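Local coordinates for protein phosphonate monoester hydrolase (Ruegeria pomeroyi, PDB 4UPK) that belongs to the sulfatase family of the alkaline phosphatase clan and has a central mixed beta sheet in each chain of a four-chain assembly, at residues G349-L352 with G353-S357; E405-N408 with A409-G412. All blocks are in the same frame, centred on the assembly; numbering follows the deposited sequence.

Contact 1 (G349-L352 with G353-S357); sequences GEML and GDRHS
Met-351 folds its side chain over the residues that follow it. All three of its torsions have bends of the same sense, starting with CG beside the backbone N (chi1 -69°). This curl carries Met-351 CE to Asp-354 O (3.4 Å). Met-351 CE also meets Arg-355 CG at 3.9 Å. Closer to the backbone, Met-351 CB touches the carbonyl O of Ser-357 at 3.3 Å, and its CG lies alongside the Ser-357 hydroxyl.

The chain reverses in a type I' beta turn from Met-351 to Asp-354. This turn lies in the loop between strand 340-346 and strand 372-375 of the central mixed sheet, within the sulfatase family region. Asp-354 N closes it by bonding to Met-351 O at 3.1 Å. Gly-353 takes a corner whose backbone angles would jam a CB against the preceding carbonyl.

Several polar groups fix the turn. Glu-350 OE2 receives Leu-352 N at 2.9 Å on the anti side of the carboxylate, and it also takes Gly-359 N. Gly-353 N bonds to Ser-357 O at 2.9 Å. Asp-354 O accepts both Ser-357 N and Ser-357 OG, the hydroxyl at 3.0 Å arriving nearly along the C=O axis.

Further out, Arg-45 forms a salt bridge with Asp-354 and also bonds to Glu-350 O. Arg-355 pairs with Glu-273 and makes cation-pi contacts with Tyr-364 and Phe-489.

Two carbonyl oxygens thus lie against Met-351 carbon atoms while serving as hydrogen-bond acceptors. The buried turn is pinned by polar bonds within the loop, and the salt bridges to Arg-45 and Glu-273 probably offset the charges of Asp-354 and Arg-355.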
loop_
_atom_site.group_PDB
_atom_site.type_symbol
_atom_site.label_atom_id
_atom_site.label_comp_id
_atom_site.label_asym_id
_atom_site.label_seq_id
_atom_site.Cartn_x
_atom_site.Cartn_y
_atom_site.Cartn_z
ATOM N N GLY A 349 21.569 -28.691 8.797
ATOM C CA GLY A 349 22.719 -29.516 9.081
ATOM C C GLY A 349 23.822 -29.360 8.052
ATOM O O GLY A 349 23.876 -28.387 7.295
ATOM N N GLU A 350 24.723 -30.336 8.046
ATOM C CA GLU A 350 25.939 -30.357 7.256
ATOM C C GLU A 350 26.288 -31.818 7.048
ATOM O O GLU A 350 26.364 -32.537 8.036
ATOM C CB GLU A 350 27.056 -29.664 8.094
ATOM C CG GLU A 350 28.462 -29.696 7.519
ATOM C CD GLU A 350 28.579 -29.412 6.039
ATOM O OE1 GLU A 350 28.160 -28.316 5.623
ATOM O OE2 GLU A 350 28.979 -30.323 5.280
ATOM N N MET A 351 26.494 -32.262 5.784
ATOM C CA MET A 351 26.878 -33.666 5.492
ATOM C C MET A 351 28.226 -34.041 6.088
ATOM O O MET A 351 28.366 -35.133 6.634
ATOM C CB MET A 351 26.805 -33.986 4.001
ATOM C CG MET A 351 25.380 -34.009 3.486
ATOM S SD MET A 351 24.240 -35.112 4.372
ATOM C CE MET A 351 24.915 -36.760 3.904
ATOM N N LEU A 352 29.201 -33.115 6.026
ATOM C CA LEU A 352 30.534 -33.245 6.613
ATOM C C LEU A 352 31.326 -34.481 6.111
ATOM O O LEU A 352 32.057 -35.129 6.868
ATOM C CB LEU A 352 30.416 -33.193 8.147
ATOM C CG LEU A 352 31.559 -32.557 8.901
ATOM C CD1 LEU A 352 31.569 -31.053 8.708
ATOM C CD2 LEU A 352 31.494 -32.925 10.377
ATOM N N GLY A 353 31.172 -34.780 4.821
ATOM C CA GLY A 353 31.865 -35.906 4.206
ATOM C C GLY A 353 31.015 -37.154 4.147
ATOM O O GLY A 353 31.355 -38.091 3.421
ATOM N N ASP A 354 29.914 -37.187 4.940
ATOM C CA ASP A 354 28.989 -38.315 4.965
ATOM C C ASP A 354 28.432 -38.505 3.572
ATOM O O ASP A 354 28.048 -37.519 2.934
ATOM C CB ASP A 354 27.829 -38.089 5.971
ATOM C CG ASP A 354 28.167 -38.323 7.435
ATOM O OD1 ASP A 354 29.347 -38.596 7.739
ATOM O OD2 ASP A 354 27.250 -38.221 8.279
ATOM N N ARG A 355 28.419 -39.772 3.085
ATOM C CA ARG A 355 27.878 -40.181 1.775
ATOM C C ARG A 355 28.584 -39.490 0.591
ATOM O O ARG A 355 27.946 -39.181 -0.422
ATOM C CB ARG A 355 26.334 -39.984 1.719
ATOM C CG ARG A 355 25.572 -40.440 2.971
ATOM C CD ARG A 355 25.869 -41.895 3.342
ATOM N NE ARG A 355 25.511 -42.805 2.246
ATOM C CZ ARG A 355 24.302 -43.323 2.059
ATOM N NH1 ARG A 355 23.317 -43.059 2.912
ATOM N NH2 ARG A 355 24.070 -44.122 1.029
ATOM N N HIS A 356 29.888 -39.224 0.753
ATOM C CA HIS A 356 30.806 -38.560 -0.198
ATOM C C HIS A 356 30.333 -37.161 -0.604
ATOM O O HIS A 356 30.585 -36.725 -1.725
ATOM C CB HIS A 356 31.131 -39.472 -1.402
ATOM C CG HIS A 356 31.801 -40.749 -1.007
ATOM N ND1 HIS A 356 33.169 -40.827 -0.878
ATOM C CD2 HIS A 356 31.264 -41.953 -0.706
ATOM C CE1 HIS A 356 33.429 -42.079 -0.526
ATOM N NE2 HIS A 356 32.308 -42.790 -0.401
ATOM N N SER A 357 29.648 -36.466 0.330
ATOM C CA SER A 357 29.086 -35.151 0.096
ATOM C C SER A 357 29.317 -34.162 1.239
ATOM O O SER A 357 29.595 -34.574 2.368
ATOM C CB SER A 357 27.611 -35.245 -0.286
ATOM O OG SER A 357 26.867 -35.809 0.772
#

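Contact 2 (E405-N408 with A409-G412); sequences EIPN and AVDG
The carbonyl group of Pro-407 is approached by Val-410 on one face. Val-410 N lies above its plane, 57° out of it, and bonds to Pro-407 O at 3.3 Å. Val-410 CB approaches Pro-407 O from that same side, at 3.5 Å. A water is offset slightly to the other side of the plane. It donates to Pro-407 O at 2.9 Å and to Val-410 O at 2.6 Å, so it spans the turn. The proline ring meets Val-410 through CD, which touches CG2 at 4.1 Å.

Ile-406 adds the other apolar contact. Its CG2 branch, anti to the backbone N, reaches Val-410 CB at 3.9 Å, and the two side chains cross at about a right angle. Helix 394-402 continues the apolar patch, with Pro-396 touching both Ile-406 and Val-410.

The Asn-408 amide is held from outside the turn. OD1 takes Arg-536 N and ND2 gives to Gln-534 O, which ties the loop to the C-terminal end of the chain. This is a type I beta turn from Pro-407 to Val-410, with Asn-408 and Ala-409 at its corners, in the loop joining helix 394-402 to helix 416-419.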
loop_
_atom_site.group_PDB
_atom_site.type_symbol
_atom_site.label_atom_id
_atom_site.label_comp_id
_atom_site.label_asym_id
_atom_site.label_seq_id
_atom_site.Cartn_x
_atom_site.Cartn_y
_atom_site.Cartn_z
ATOM N N GLU A 405 -1.381 -13.443 19.176
ATOM C CA GLU A 405 -2.140 -14.222 18.199
ATOM C C GLU A 405 -1.218 -14.792 17.132
ATOM O O GLU A 405 -0.368 -14.071 16.593
ATOM C CB GLU A 405 -3.217 -13.344 17.538
ATOM C CG GLU A 405 -4.232 -14.121 16.713
ATOM C CD GLU A 405 -5.286 -13.309 15.982
ATOM O OE1 GLU A 405 -5.472 -12.113 16.306
ATOM O OE2 GLU A 405 -5.946 -13.885 15.088
ATOM N N ILE A 406 -1.364 -16.099 16.855
ATOM C CA ILE A 406 -0.580 -16.742 15.813
ATOM C C ILE A 406 -1.401 -16.600 14.514
ATOM O O ILE A 406 -2.550 -17.053 14.474
ATOM C CB ILE A 406 -0.208 -18.232 16.113
ATOM C CG1 ILE A 406 0.468 -18.413 17.502
ATOM C CG2 ILE A 406 0.655 -18.812 14.978
ATOM C CD1 ILE A 406 0.373 -19.825 18.078
ATOM N N PRO A 407 -0.830 -15.995 13.441
ATOM C CA PRO A 407 -1.564 -15.927 12.165
ATOM C C PRO A 407 -1.888 -17.331 11.609
ATOM O O PRO A 407 -1.134 -18.283 11.858
ATOM C CB PRO A 407 -0.570 -15.197 11.234
ATOM C CG PRO A 407 0.376 -14.533 12.108
ATOM C CD PRO A 407 0.511 -15.393 13.310
ATOM N N ASN A 408 -3.010 -17.450 10.845
ATOM C CA ASN A 408 -3.443 -18.694 10.194
ATOM C C ASN A 408 -2.442 -19.148 9.108
ATOM O O ASN A 408 -2.348 -20.348 8.841
ATOM C CB ASN A 408 -4.850 -18.546 9.601
ATOM C CG ASN A 408 -5.981 -18.702 10.592
ATOM O OD1 ASN A 408 -5.810 -19.128 11.740
ATOM N ND2 ASN A 408 -7.188 -18.404 10.137
ATOM N N ALA A 409 -1.677 -18.202 8.515
ATOM C CA ALA A 409 -0.629 -18.483 7.518
ATOM C C ALA A 409 0.456 -19.448 8.061
ATOM O O ALA A 409 1.068 -20.180 7.287
ATOM C CB ALA A 409 0.023 -17.178 7.073
ATOM N N VAL A 410 0.670 -19.449 9.388
ATOM C CA VAL A 410 1.656 -20.289 10.061
ATOM C C VAL A 410 1.244 -21.766 10.024
ATOM O O VAL A 410 0.207 -22.155 10.583
ATOM C CB VAL A 410 2.004 -19.758 11.490
ATOM C CG1 VAL A 410 2.895 -20.719 12.264
ATOM C CG2 VAL A 410 2.645 -18.375 11.423
ATOM N N ASP A 411 2.063 -22.576 9.342
ATOM C CA ASP A 411 1.887 -24.031 9.196
ATOM C C ASP A 411 2.328 -24.793 10.445
ATOM O O ASP A 411 1.810 -25.883 10.706
ATOM C CB ASP A 411 2.675 -24.553 7.987
ATOM C CG ASP A 411 2.192 -24.043 6.639
ATOM O OD1 ASP A 411 0.966 -24.076 6.394
ATOM O OD2 ASP A 411 3.041 -23.660 5.816
ATOM N N GLY A 412 3.300 -24.226 11.176
ATOM C CA GLY A 412 3.845 -24.803 12.398
ATOM C C GLY A 412 2.900 -24.745 13.568
ATOM O O GLY A 412 1.943 -23.970 13.569
HETATM O O HOH W 1 -1.274 -21.141 12.441
#

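How the contacts relate
Both contacts are beta turns in loops, but their settings differ. Contact 1 is buried, in the loop between strands 340-346 and 372-375 of the central mixed sheet. Contact 2 is partly buried, between helices 394-402 and 416-419. Contact 1 comes first along the chain. The two do not touch: their centres are about 33 Å apart, on opposite sides of the chain's centre. In contact 1 a methionine chain packs against carbonyl oxygens. In contact 2 apolar branches meet and a water bridges two carbonyls. Both hold a charged residue paired within the chain, as Asp-411 is with Arg-536 in contact 2. No other chain of the assembly touches either.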